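Local coordinates for peptidoglycan N-acetylglucosamine deacetylase (Agathobacter rectalis, PDB 5JMU), which probably removes acetyl groups from N-acetylglucosamine in peptidoglycan, its catalytic domain being a zinc-bound member of the NodB-type polysaccharide deacetylases, at residues N19-L24 with H178-V183; L38-K43 with N194-I199; Y44-T49 with Y208-L213; W150-G155 with Q169-G174. All coordinates share one frame; numbering follows the deposited sequence.

In the fold
All four contacts lie in one NodB-type domain, in or against its parallel sheet. Contacts 1 and 3 are mostly buried and share strand 21-27: one edge of it takes a continuous backbone ladder from strand 180-186, while the other is bonded to residues of both 44-49 and 208-213, which meet mainly through waters and one threonine hydroxyl. Contacts 2 and 4 are only partly buried and involve the helical layer. Contact 2 joins two helices through valines, a leucine and an outer salt bridge; contact 4 lays helix 164-175 on strand 152-153, neighbour of 180-186, with an asparagine hydrogen bond at one end. Ile199 and Val171 link contacts 2 and 4.

Contact 1 (N19-L24 with H178-V183); sequences NKIIYL and HNVSVV. With ACT (acetate ion), chain B.
Ile21 to Leu24 pair in parallel with Val180 to Val183, the two strands diverging by only 14°. The backbone ladder runs from Ile21 N to Asn179 O, Ser181 N to Ile21 O, Tyr23 N to Ser181 O (2.8 Å) and Val183 N to Tyr23 O (3.0 Å). Ahead of it, the Asn179 amide bonds at both ends: ND2 donates to Asn19 OD1 at 2.9 Å, almost in its own amide plane, while OD1 accepts Lys20 N at 2.9 Å from above the carbonyl plane. Its CG, anti to the backbone N (chi1 -172°), brings the amide across to residues 19-20. A water lies among Ile21 O, His178 O and Ser181 OG. Apolar contacts flank the ladder. On one face Val180 CG1 meets the edge of the Tyr23 ring at CE2 (3.5 Å), and Val182 CG2 reaches CD2 obliquely. On the other, Ile22 CG2 touches Val183 CG2 at 3.7 Å, and helix 164-175 covers Val183 through Val171 and Val175. This is an interior strand pair of the distorted beta/alpha barrel of NodB deacetylases. The ladder thus runs between largely apolar faces, one interrupted by Ser181 and its water, and the asparagine amide extends the pairing.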
loop_
_atom_site.group_PDB
_atom_site.type_symbol
_atom_site.label_atom_id
_atom_site.label_comp_id
_atom_site.label_asym_id
_atom_site.label_seq_id
_atom_site.Cartn_x
_atom_site.Cartn_y
_atom_site.Cartn_z
ATOM N N ASN A 19 11.608 -16.723 4.066
ATOM C CA ASN A 19 12.220 -16.527 2.762
ATOM C C ASN A 19 11.190 -16.645 1.638
ATOM O O ASN A 19 10.170 -17.332 1.799
ATOM C CB ASN A 19 13.341 -17.541 2.580
ATOM C CG ASN A 19 14.424 -17.358 3.614
ATOM O OD1 ASN A 19 14.866 -16.231 3.867
ATOM N ND2 ASN A 19 14.772 -18.442 4.306
ATOM N N LYS A 20 11.489 -15.991 0.516
ATOM C CA LYS A 20 10.609 -15.959 -0.669
ATOM C C LYS A 20 9.219 -15.481 -0.250
ATOM O O LYS A 20 8.210 -16.191 -0.397
ATOM C CB LYS A 20 10.589 -17.317 -1.370
ATOM C CG LYS A 20 11.912 -17.596 -2.071
ATOM C CD LYS A 20 12.020 -19.003 -2.621
ATOM C CE LYS A 20 11.312 -19.116 -3.897
ATOM N NZ LYS A 20 11.725 -20.380 -4.561
ATOM N N ILE A 21 9.185 -14.231 0.224
ATOM C CA ILE A 21 7.966 -13.617 0.754
ATOM C C ILE A 21 7.475 -12.588 -0.246
ATOM O O ILE A 21 8.277 -11.825 -0.787
ATOM C CB ILE A 21 8.220 -12.920 2.098
ATOM C CG1 ILE A 21 8.789 -13.916 3.137
ATOM C CG2 ILE A 21 6.961 -12.180 2.577
ATOM C CD1 ILE A 21 7.887 -15.138 3.388
ATOM N N ILE A 22 6.161 -12.549 -0.473
ATOM C CA ILE A 22 5.548 -11.471 -1.278
ATOM C C ILE A 22 4.440 -10.805 -0.480
ATOM O O ILE A 22 3.467 -11.472 -0.048
ATOM C CB ILE A 22 4.975 -12.001 -2.608
ATOM C CG1 ILE A 22 6.080 -12.704 -3.422
ATOM C CG2 ILE A 22 4.375 -10.821 -3.419
ATOM C CD1 ILE A 22 5.553 -13.489 -4.605
ATOM N N TYR A 23 4.553 -9.487 -0.338
ATOM C CA TYR A 23 3.466 -8.698 0.229
ATOM C C TYR A 23 2.801 -8.027 -0.958
ATOM O O TYR A 23 3.355 -7.053 -1.499
ATOM C CB TYR A 23 3.983 -7.648 1.217
ATOM C CG TYR A 23 4.709 -8.197 2.447
ATOM C CD1 TYR A 23 4.017 -8.614 3.578
ATOM C CD2 TYR A 23 6.112 -8.199 2.492
ATOM C CE1 TYR A 23 4.707 -9.072 4.703
ATOM C CE2 TYR A 23 6.813 -8.660 3.620
ATOM C CZ TYR A 23 6.107 -9.092 4.723
ATOM O OH TYR A 23 6.803 -9.540 5.829
ATOM N N LEU A 24 1.627 -8.518 -1.379
ATOM C CA LEU A 24 0.864 -7.796 -2.403
ATOM C C LEU A 24 0.211 -6.594 -1.728
ATOM O O LEU A 24 -0.419 -6.723 -0.649
ATOM C CB LEU A 24 -0.233 -8.688 -3.025
ATOM C CG LEU A 24 0.256 -9.837 -3.877
ATOM C CD1 LEU A 24 -0.951 -10.698 -4.307
ATOM C CD2 LEU A 24 0.974 -9.282 -5.083
ATOM N N HIS A 178 14.244 -10.169 -5.173
ATOM C CA HIS A 178 14.205 -9.901 -3.738
ATOM C C HIS A 178 13.781 -11.120 -2.973
ATOM O O HIS A 178 12.839 -11.792 -3.357
ATOM C CB HIS A 178 13.208 -8.768 -3.393
ATOM C CG HIS A 178 13.536 -7.472 -4.079
ATOM N ND1 HIS A 178 14.653 -6.720 -3.770
ATOM C CD2 HIS A 178 12.880 -6.800 -5.056
ATOM C CE1 HIS A 178 14.689 -5.650 -4.565
ATOM N NE2 HIS A 178 13.623 -5.670 -5.344
ATOM N N ASN A 179 14.446 -11.377 -1.861
ATOM C CA ASN A 179 13.973 -12.443 -0.984
ATOM C C ASN A 179 12.640 -12.082 -0.368
ATOM O O ASN A 179 11.781 -12.957 -0.134
ATOM C CB ASN A 179 15.008 -12.701 0.107
ATOM C CG ASN A 179 14.680 -13.926 0.927
ATOM O OD1 ASN A 179 14.202 -14.924 0.397
ATOM N ND2 ASN A 179 14.944 -13.846 2.219
ATOM N N VAL A 180 12.481 -10.806 -0.062
ATOM C CA VAL A 180 11.250 -10.281 0.500
ATOM C C VAL A 180 10.769 -9.127 -0.359
ATOM O O VAL A 180 11.445 -8.112 -0.450
ATOM C CB VAL A 180 11.458 -9.819 1.976
ATOM C CG1 VAL A 180 10.134 -9.137 2.501
ATOM C CG2 VAL A 180 11.910 -11.029 2.836
ATOM N N SER A 181 9.620 -9.300 -1.009
ATOM C CA SER A 181 9.110 -8.307 -1.967
ATOM C C SER A 181 7.890 -7.612 -1.429
ATOM O O SER A 181 7.023 -8.268 -0.873
ATOM C CB SER A 181 8.697 -8.953 -3.304
ATOM O OG SER A 181 9.817 -9.572 -3.957
ATOM N N VAL A 182 7.799 -6.296 -1.687
ATOM C CA VAL A 182 6.575 -5.519 -1.455
ATOM C C VAL A 182 6.195 -4.992 -2.830
ATOM O O VAL A 182 6.908 -4.166 -3.406
ATOM C CB VAL A 182 6.796 -4.330 -0.479
ATOM C CG1 VAL A 182 5.525 -3.491 -0.350
ATOM C CG2 VAL A 182 7.275 -4.871 0.892
ATOM N N VAL A 183 5.078 -5.490 -3.351
ATOM C CA VAL A 183 4.615 -5.185 -4.716
ATOM C C VAL A 183 3.626 -4.032 -4.682
ATOM O O VAL A 183 2.705 -4.077 -3.831
ATOM C CB VAL A 183 3.912 -6.407 -5.301
ATOM C CG1 VAL A 183 3.413 -6.107 -6.786
ATOM C CG2 VAL A 183 4.853 -7.640 -5.281
HETATM C C ACT B . 17.243 -6.575 -1.517
HETATM O O ACT B . 18.293 -6.449 -2.178
HETATM O OXT ACT B . 16.532 -7.592 -1.753
HETATM C CH3 ACT B . 16.841 -5.560 -0.495
HETATM O O HOH W 1 10.076 -12.144 -2.983
#

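Contact 2 (L38-K43 with N194-I199); sequences LDVLDK and NAVEQI
Val40 and Leu41 of helix 34-43 face Val196 and Glu197 of helix 196-205, two helices that meet on the outside of the parallel sheet of the NodB-type beta/alpha fold. The backbones come nearest at Val40 and Glu197, whose CA atoms are 6.5 Å apart. The inner part is hydrocarbon. Val196 CG1 touches both Leu41 CD2 (4.1 Å) and Val40 CG1 (4.2 Å). Val40 CG1, anti to its backbone N (chi1 167°), also lies over the backbone of the opposing segment, 4.0 Å from Glu197 N and close to Glu197 CB. Beneath this layer Leu41 rests on Val46 and Phe50, and Val196 CG1 also packs on Leu24 CD1 of strand 21-27, part of the sheet. The outer side is sparser and charged. Lys43 is exposed and fully extended, and it reaches across with its ammonium, the last methylenes passing near the Glu197 carboxylate. The hydroxyl of Tyr44 also lies very close to that carboxylate, on the same oxygen that the lysine uses, but the modelled separation is too short to be taken at face value, so the length of this second bond is doubtful. The salt bridge itself joins Lys43 NZ to Glu197 OE2 at 2.8 Å, on the syn lone pair of that oxygen.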
loop_
_atom_site.group_PDB
_atom_site.type_symbol
_atom_site.label_atom_id
_atom_site.label_comp_id
_atom_site.label_asym_id
_atom_site.label_seq_id
_atom_site.Cartn_x
_atom_site.Cartn_y
_atom_site.Cartn_z
ATOM N N LEU A 38 -11.134 -8.886 -3.967
ATOM C CA LEU A 38 -11.300 -9.641 -2.707
ATOM C C LEU A 38 -11.720 -11.100 -2.958
ATOM O O LEU A 38 -11.318 -12.017 -2.234
ATOM C CB LEU A 38 -12.320 -8.951 -1.798
ATOM C CG LEU A 38 -11.842 -7.602 -1.297
ATOM C CD1 LEU A 38 -12.979 -7.037 -0.410
ATOM C CD2 LEU A 38 -10.544 -7.766 -0.500
ATOM N N ASP A 39 -12.531 -11.316 -3.987
ATOM C CA ASP A 39 -13.009 -12.641 -4.330
ATOM C C ASP A 39 -11.836 -13.479 -4.835
ATOM O O ASP A 39 -11.713 -14.666 -4.518
ATOM C CB ASP A 39 -14.103 -12.543 -5.411
ATOM C CG ASP A 39 -15.411 -11.968 -4.874
ATOM O OD1 ASP A 39 -15.582 -11.919 -3.647
ATOM O OD2 ASP A 39 -16.276 -11.574 -5.686
ATOM N N VAL A 40 -10.970 -12.866 -5.649
ATOM C CA VAL A 40 -9.776 -13.594 -6.128
ATOM C C VAL A 40 -8.841 -13.964 -4.966
ATOM O O VAL A 40 -8.340 -15.099 -4.897
ATOM C CB VAL A 40 -8.984 -12.763 -7.166
ATOM C CG1 VAL A 40 -7.580 -13.361 -7.443
ATOM C CG2 VAL A 40 -9.757 -12.647 -8.463
ATOM N N LEU A 41 -8.613 -13.009 -4.066
ATOM C CA LEU A 41 -7.734 -13.280 -2.923
ATOM C C LEU A 41 -8.312 -14.422 -2.085
ATOM O O LEU A 41 -7.553 -15.292 -1.619
ATOM C CB LEU A 41 -7.526 -12.008 -2.082
ATOM C CG LEU A 41 -6.782 -10.894 -2.812
ATOM C CD1 LEU A 41 -6.864 -9.589 -2.007
ATOM C CD2 LEU A 41 -5.304 -11.289 -3.145
ATOM N N ASP A 42 -9.635 -14.420 -1.898
ATOM C CA ASP A 42 -10.295 -15.509 -1.176
ATOM C C ASP A 42 -10.157 -16.849 -1.900
ATOM O O ASP A 42 -9.974 -17.892 -1.268
ATOM C CB ASP A 42 -11.766 -15.215 -0.992
ATOM C CG ASP A 42 -12.032 -14.281 0.163
ATOM O OD1 ASP A 42 -11.082 -13.977 0.950
ATOM O OD2 ASP A 42 -13.201 -13.851 0.290
ATOM N N LYS A 43 -10.252 -16.821 -3.227
ATOM C CA LYS A 43 -10.123 -18.033 -4.008
ATOM C C LYS A 43 -8.785 -18.742 -3.740
ATOM O O LYS A 43 -8.749 -19.972 -3.699
ATOM C CB LYS A 43 -10.275 -17.712 -5.495
ATOM C CG LYS A 43 -10.146 -18.916 -6.412
ATOM C CD LYS A 43 -10.343 -18.484 -7.862
ATOM C CE LYS A 43 -10.166 -19.656 -8.833
ATOM N NZ LYS A 43 -10.333 -19.202 -10.253
ATOM N N ASN A 194 -6.845 -7.580 -12.634
ATOM C CA ASN A 194 -7.059 -8.822 -13.382
ATOM C C ASN A 194 -5.769 -9.649 -13.518
ATOM O O ASN A 194 -5.805 -10.799 -13.967
ATOM C CB ASN A 194 -7.635 -8.522 -14.776
ATOM C CG ASN A 194 -9.101 -8.141 -14.729
ATOM O OD1 ASN A 194 -9.767 -8.315 -13.699
ATOM N ND2 ASN A 194 -9.622 -7.656 -15.861
ATOM N N ALA A 195 -4.643 -9.053 -13.134
ATOM C CA ALA A 195 -3.361 -9.743 -13.150
ATOM C C ALA A 195 -3.115 -10.571 -11.886
ATOM O O ALA A 195 -2.242 -11.423 -11.844
ATOM C CB ALA A 195 -2.232 -8.717 -13.307
ATOM N N VAL A 196 -3.869 -10.294 -10.833
ATOM C CA VAL A 196 -3.494 -10.815 -9.515
ATOM C C VAL A 196 -3.593 -12.351 -9.471
ATOM O O VAL A 196 -2.709 -13.025 -8.900
ATOM C CB VAL A 196 -4.376 -10.190 -8.421
ATOM C CG1 VAL A 196 -4.186 -10.916 -7.068
ATOM C CG2 VAL A 196 -4.035 -8.688 -8.290
ATOM N N GLU A 197 -4.612 -12.908 -10.129
ATOM C CA GLU A 197 -4.736 -14.362 -10.133
ATOM C C GLU A 197 -3.494 -15.105 -10.679
ATOM O O GLU A 197 -2.968 -16.054 -10.052
ATOM C CB GLU A 197 -6.006 -14.791 -10.906
ATOM C CG GLU A 197 -6.160 -16.308 -10.957
ATOM C CD GLU A 197 -7.566 -16.759 -11.357
ATOM O OE1 GLU A 197 -8.199 -16.109 -12.219
ATOM O OE2 GLU A 197 -8.029 -17.773 -10.808
ATOM N N GLN A 198 -3.005 -14.686 -11.846
ATOM C CA GLN A 198 -1.815 -15.309 -12.415
ATOM C C GLN A 198 -0.577 -15.054 -11.565
ATOM O O GLN A 198 0.274 -15.942 -11.464
ATOM C CB GLN A 198 -1.577 -14.800 -13.810
ATOM C CG GLN A 198 -2.478 -15.418 -14.840
ATOM C CD GLN A 198 -2.368 -14.613 -16.126
ATOM O OE1 GLN A 198 -1.506 -14.880 -16.972
ATOM N NE2 GLN A 198 -3.201 -13.594 -16.262
ATOM N N ILE A 199 -0.484 -13.863 -10.948
ATOM C CA ILE A 199 0.639 -13.568 -10.066
ATOM C C ILE A 199 0.650 -14.544 -8.876
ATOM O O ILE A 199 1.700 -15.102 -8.531
ATOM C CB ILE A 199 0.572 -12.089 -9.581
ATOM C CG1 ILE A 199 0.933 -11.148 -10.749
ATOM C CG2 ILE A 199 1.523 -11.829 -8.404
ATOM C CD1 ILE A 199 0.457 -9.657 -10.502
#

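Contact 3 (Y44-T49 with Y208-L213); sequences YNVKAT and YTFLPL
Thr49 OG1 acts as both acceptor and donor: it accepts Leu213 N at 2.9 Å in a nearly straight bond (172° at the hydrogen) and donates to a water at 2.7 Å. That water in turn donates to Leu211 O, joining the hydroxyl to the 208-213 segment a second time. OG1 stands beside its own backbone N (chi1 -57°), while CG2 lies near Leu213 CD1. An alanine here would probably leave Leu213 N without its acceptor and the water without its donor, and open a small gap beside the Leu213 methyl. Both segments bond to the same edge of strand 21-27, Thr209 and Leu211 earlier along it and Thr49 later, within the beta/alpha barrel of this domain. Between them the backbones are bridged by water rather than paired directly. One water accepts from Lys47 N at 2.8 Å and donates to Phe210 O, and another lies between Lys47 O and Leu211 O. The pyrrolidine of Pro212 packs on Lys47 CB, with CG 3.8 Å from it, whereas Lys47 NZ goes on to Arg69 O. Val46 enters just after the Schellman motif that ends helix 34-43, and its CG1 touches Phe210 CB at 3.6 Å.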
loop_
_atom_site.group_PDB
_atom_site.type_symbol
_atom_site.label_atom_id
_atom_site.label_comp_id
_atom_site.label_asym_id
_atom_site.label_seq_id
_atom_site.Cartn_x
_atom_site.Cartn_y
_atom_site.Cartn_z
ATOM N N TYR A 44 -7.727 -17.974 -3.489
ATOM C CA TYR A 44 -6.383 -18.527 -3.298
ATOM C C TYR A 44 -5.983 -18.468 -1.832
ATOM O O TYR A 44 -4.852 -18.782 -1.497
ATOM C CB TYR A 44 -5.357 -17.771 -4.179
ATOM C CG TYR A 44 -5.617 -18.124 -5.629
ATOM C CD1 TYR A 44 -5.060 -19.270 -6.193
ATOM C CD2 TYR A 44 -6.516 -17.380 -6.394
ATOM C CE1 TYR A 44 -5.345 -19.632 -7.492
ATOM C CE2 TYR A 44 -6.822 -17.755 -7.713
ATOM C CZ TYR A 44 -6.231 -18.857 -8.244
ATOM O OH TYR A 44 -6.552 -19.235 -9.538
ATOM N N ASN A 45 -6.914 -18.033 -0.977
ATOM C CA ASN A 45 -6.654 -17.936 0.468
ATOM C C ASN A 45 -5.393 -17.103 0.774
ATOM O O ASN A 45 -4.508 -17.504 1.548
ATOM C CB ASN A 45 -6.546 -19.339 1.051
ATOM C CG ASN A 45 -6.562 -19.351 2.591
ATOM O OD1 ASN A 45 -7.225 -18.548 3.219
ATOM N ND2 ASN A 45 -5.824 -20.261 3.171
ATOM N N VAL A 46 -5.314 -15.926 0.163
ATOM C CA VAL A 46 -4.180 -15.009 0.320
ATOM C C VAL A 46 -4.649 -13.716 0.982
ATOM O O VAL A 46 -5.746 -13.227 0.645
ATOM C CB VAL A 46 -3.550 -14.691 -1.087
ATOM C CG1 VAL A 46 -2.700 -13.388 -1.082
ATOM C CG2 VAL A 46 -2.733 -15.957 -1.604
ATOM N N LYS A 47 -3.837 -13.176 1.897
ATOM C CA LYS A 47 -4.132 -11.889 2.509
ATOM C C LYS A 47 -3.212 -10.844 1.884
ATOM O O LYS A 47 -2.076 -11.143 1.487
ATOM C CB LYS A 47 -3.960 -11.910 4.026
ATOM C CG LYS A 47 -4.717 -13.085 4.696
ATOM C CD LYS A 47 -6.221 -13.127 4.266
ATOM C CE LYS A 47 -6.914 -14.358 4.810
ATOM N NZ LYS A 47 -8.326 -14.439 4.394
ATOM N N ALA A 48 -3.715 -9.621 1.759
ATOM C CA ALA A 48 -2.948 -8.541 1.158
ATOM C C ALA A 48 -3.072 -7.306 2.018
ATOM O O ALA A 48 -3.658 -7.338 3.110
ATOM C CB ALA A 48 -3.452 -8.255 -0.285
ATOM N N THR A 49 -2.543 -6.197 1.512
ATOM C CA THR A 49 -2.548 -4.958 2.258
ATOM C C THR A 49 -3.156 -3.890 1.371
ATOM O O THR A 49 -2.729 -3.733 0.235
ATOM C CB THR A 49 -1.116 -4.550 2.647
ATOM O OG1 THR A 49 -0.491 -5.594 3.386
ATOM C CG2 THR A 49 -1.139 -3.284 3.492
ATOM N N TYR A 208 6.939 -19.282 -3.272
ATOM C CA TYR A 208 6.711 -18.011 -2.574
ATOM C C TYR A 208 5.505 -18.088 -1.635
ATOM O O TYR A 208 4.525 -18.823 -1.913
ATOM C CB TYR A 208 6.489 -16.854 -3.572
ATOM C CG TYR A 208 7.735 -16.503 -4.324
ATOM C CD1 TYR A 208 8.125 -17.239 -5.448
ATOM C CD2 TYR A 208 8.563 -15.502 -3.865
ATOM C CE1 TYR A 208 9.282 -16.943 -6.128
ATOM C CE2 TYR A 208 9.756 -15.187 -4.547
ATOM C CZ TYR A 208 10.090 -15.927 -5.675
ATOM O OH TYR A 208 11.229 -15.658 -6.382
ATOM N N THR A 209 5.577 -17.302 -0.557
ATOM C CA THR A 209 4.481 -17.180 0.427
ATOM C C THR A 209 3.963 -15.752 0.384
ATOM O O THR A 209 4.753 -14.815 0.529
ATOM C CB THR A 209 4.958 -17.501 1.853
ATOM O OG1 THR A 209 5.395 -18.870 1.858
ATOM C CG2 THR A 209 3.780 -17.341 2.823
ATOM N N PHE A 210 2.652 -15.594 0.183
ATOM C CA PHE A 210 1.983 -14.292 0.214
ATOM C C PHE A 210 1.529 -13.963 1.598
ATOM O O PHE A 210 0.830 -14.763 2.244
ATOM C CB PHE A 210 0.791 -14.295 -0.734
ATOM C CG PHE A 210 1.195 -14.358 -2.183
ATOM C CD1 PHE A 210 1.400 -15.604 -2.794
ATOM C CD2 PHE A 210 1.352 -13.208 -2.928
ATOM C CE1 PHE A 210 1.813 -15.696 -4.139
ATOM C CE2 PHE A 210 1.717 -13.269 -4.248
ATOM C CZ PHE A 210 1.969 -14.529 -4.874
ATOM N N LEU A 211 1.935 -12.780 2.081
ATOM C CA LEU A 211 1.581 -12.354 3.421
ATOM C C LEU A 211 0.989 -10.949 3.403
ATOM O O LEU A 211 1.297 -10.155 2.505
ATOM C CB LEU A 211 2.822 -12.364 4.293
ATOM C CG LEU A 211 3.507 -13.684 4.601
ATOM C CD1 LEU A 211 4.797 -13.432 5.401
ATOM C CD2 LEU A 211 2.530 -14.545 5.365
ATOM N N PRO A 212 0.192 -10.592 4.408
ATOM C CA PRO A 212 -0.206 -9.193 4.665
ATOM C C PRO A 212 0.849 -8.482 5.525
ATOM O O PRO A 212 1.587 -9.136 6.281
ATOM C CB PRO A 212 -1.511 -9.319 5.444
ATOM C CG PRO A 212 -1.253 -10.613 6.325
ATOM C CD PRO A 212 -0.335 -11.525 5.436
ATOM N N LEU A 213 0.940 -7.156 5.396
ATOM C CA LEU A 213 1.869 -6.405 6.241
ATOM C C LEU A 213 1.271 -6.302 7.611
ATOM O O LEU A 213 0.062 -6.042 7.766
ATOM C CB LEU A 213 2.128 -4.995 5.659
ATOM C CG LEU A 213 3.033 -4.980 4.412
ATOM C CD1 LEU A 213 2.890 -3.626 3.704
ATOM C CD2 LEU A 213 4.480 -5.286 4.767
HETATM O O HOH W 2 0.173 -10.742 -0.136
HETATM O O HOH W 3 -1.748 -14.573 3.135
HETATM O O HOH W 4 0.590 -7.522 1.771
#

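Contact 4 (W150-G155 with Q169-G174); sequences WNVSSG and QNVISG
Val152 meets Gly174 first: its CG2 lies 3.6 Å from Gly174 O, and its CG1, anti to the backbone N (chi1 173°), comes 4.0 Å from Gly174 CA. The glycine permits this approach, since any CB on it would fall 2.7 Å from Val152 CG1. The same methyl also nears Val171 O, one turn back along the helix. Ser153 takes part through its carbonyl, with O 3.9 Å from Asn170 CB. Strand 152-153, helix 164-175 and strand 180-186 form a beta-alpha-beta crossover, and this is where the first strand leans on its own connecting helix; Val171 bridges onward to Val183 of the second strand. At Ser154 the contact divides. CB packs on Val171 CG2 at 3.7 Å, while OG turns to Leu184 O and Asp156 N. Ser154 O accepts Asn170 ND2 at 3.0 Å; the amide points its N-H straight at the oxygen (165°) but approaches from above the carbonyl plane. An alanine in place of Asn170 would probably leave Ser154 O without this donor and the turn into Gly155 less firmly tied to the helix. Gly155 follows with positive phi, and a CB there would lie only 2.6 Å from Asn170 ND2.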
loop_
_atom_site.group_PDB
_atom_site.type_symbol
_atom_site.label_atom_id
_atom_site.label_comp_id
_atom_site.label_asym_id
_atom_site.label_seq_id
_atom_site.Cartn_x
_atom_site.Cartn_y
_atom_site.Cartn_z
ATOM N N TRP A 150 7.869 0.420 -1.508
ATOM C CA TRP A 150 7.757 -0.850 -2.231
ATOM C C TRP A 150 9.098 -1.159 -2.895
ATOM O O TRP A 150 9.929 -0.268 -3.029
ATOM C CB TRP A 150 6.641 -0.789 -3.302
ATOM C CG TRP A 150 6.887 0.309 -4.317
ATOM C CD1 TRP A 150 7.478 0.172 -5.573
ATOM C CD2 TRP A 150 6.537 1.703 -4.190
ATOM N NE1 TRP A 150 7.538 1.410 -6.192
ATOM C CE2 TRP A 150 6.967 2.357 -5.365
ATOM C CE3 TRP A 150 5.894 2.464 -3.186
ATOM C CZ2 TRP A 150 6.771 3.744 -5.577
ATOM C CZ3 TRP A 150 5.724 3.836 -3.391
ATOM C CH2 TRP A 150 6.154 4.457 -4.575
ATOM N N ASN A 151 9.322 -2.427 -3.274
ATOM C CA ASN A 151 10.519 -2.739 -4.037
ATOM C C ASN A 151 10.212 -3.580 -5.289
ATOM O O ASN A 151 11.147 -4.057 -5.925
ATOM C CB ASN A 151 11.574 -3.463 -3.165
ATOM C CG ASN A 151 11.070 -4.775 -2.615
ATOM O OD1 ASN A 151 9.976 -5.222 -2.947
ATOM N ND2 ASN A 151 11.882 -5.420 -1.775
ATOM N N VAL A 152 8.939 -3.758 -5.633
ATOM C CA VAL A 152 8.568 -4.346 -6.940
ATOM C C VAL A 152 7.532 -3.459 -7.589
ATOM O O VAL A 152 6.466 -3.251 -7.016
ATOM C CB VAL A 152 8.009 -5.784 -6.781
ATOM C CG1 VAL A 152 7.451 -6.340 -8.120
ATOM C CG2 VAL A 152 9.094 -6.670 -6.245
ATOM N N SER A 153 7.862 -2.908 -8.757
ATOM C CA SER A 153 6.881 -2.148 -9.531
ATOM C C SER A 153 6.085 -3.030 -10.451
ATOM O O SER A 153 6.620 -3.919 -11.098
ATOM C CB SER A 153 7.569 -1.093 -10.334
ATOM O OG SER A 153 8.109 -0.190 -9.367
ATOM N N SER A 154 4.775 -2.795 -10.477
ATOM C CA SER A 154 3.925 -3.532 -11.418
ATOM C C SER A 154 3.817 -2.822 -12.758
ATOM O O SER A 154 3.322 -3.408 -13.710
ATOM C CB SER A 154 2.520 -3.702 -10.842
ATOM O OG SER A 154 1.948 -2.410 -10.731
ATOM N N GLY A 155 4.271 -1.576 -12.832
ATOM C CA GLY A 155 4.119 -0.769 -14.017
ATOM C C GLY A 155 2.710 -0.252 -14.226
ATOM O O GLY A 155 2.441 0.306 -15.285
ATOM N N GLN A 169 3.899 -10.056 -15.948
ATOM C CA GLN A 169 5.322 -10.250 -16.203
ATOM C C GLN A 169 6.167 -9.287 -15.369
ATOM O O GLN A 169 7.224 -9.658 -14.888
ATOM C CB GLN A 169 5.647 -10.060 -17.685
ATOM C CG GLN A 169 5.044 -11.166 -18.539
ATOM C CD GLN A 169 5.404 -12.541 -18.007
ATOM O OE1 GLN A 169 6.572 -12.811 -17.701
ATOM N NE2 GLN A 169 4.402 -13.415 -17.879
ATOM N N ASN A 170 5.679 -8.065 -15.160
ATOM C CA ASN A 170 6.448 -7.092 -14.380
ATOM C C ASN A 170 6.575 -7.527 -12.932
ATOM O O ASN A 170 7.652 -7.440 -12.332
ATOM C CB ASN A 170 5.786 -5.714 -14.406
ATOM C CG ASN A 170 5.967 -5.002 -15.733
ATOM O OD1 ASN A 170 6.874 -5.332 -16.499
ATOM N ND2 ASN A 170 5.118 -4.020 -16.007
ATOM N N VAL A 171 5.476 -8.025 -12.364
ATOM C CA VAL A 171 5.507 -8.407 -10.953
ATOM C C VAL A 171 6.347 -9.684 -10.771
ATOM O O VAL A 171 7.206 -9.766 -9.876
ATOM C CB VAL A 171 4.103 -8.599 -10.407
ATOM C CG1 VAL A 171 4.122 -9.190 -8.962
ATOM C CG2 VAL A 171 3.395 -7.252 -10.406
ATOM N N ILE A 172 6.159 -10.660 -11.649
ATOM C CA ILE A 172 6.897 -11.920 -11.523
ATOM C C ILE A 172 8.392 -11.691 -11.707
ATOM O O ILE A 172 9.234 -12.222 -10.971
ATOM C CB ILE A 172 6.356 -12.938 -12.545
ATOM C CG1 ILE A 172 4.969 -13.438 -12.098
ATOM C CG2 ILE A 172 7.383 -14.076 -12.790
ATOM C CD1 ILE A 172 4.264 -14.299 -13.224
ATOM N N SER A 173 8.762 -10.875 -12.683
ATOM C CA SER A 173 10.190 -10.605 -12.829
ATOM C C SER A 173 10.735 -9.744 -11.673
ATOM O O SER A 173 11.846 -10.019 -11.184
ATOM C CB SER A 173 10.475 -9.951 -14.185
ATOM O OG SER A 173 9.802 -8.731 -14.303
ATOM N N GLY A 174 9.996 -8.734 -11.202
ATOM C CA GLY A 174 10.502 -7.956 -10.070
ATOM C C GLY A 174 10.670 -8.713 -8.750
ATOM O O GLY A 174 11.616 -8.468 -7.988
#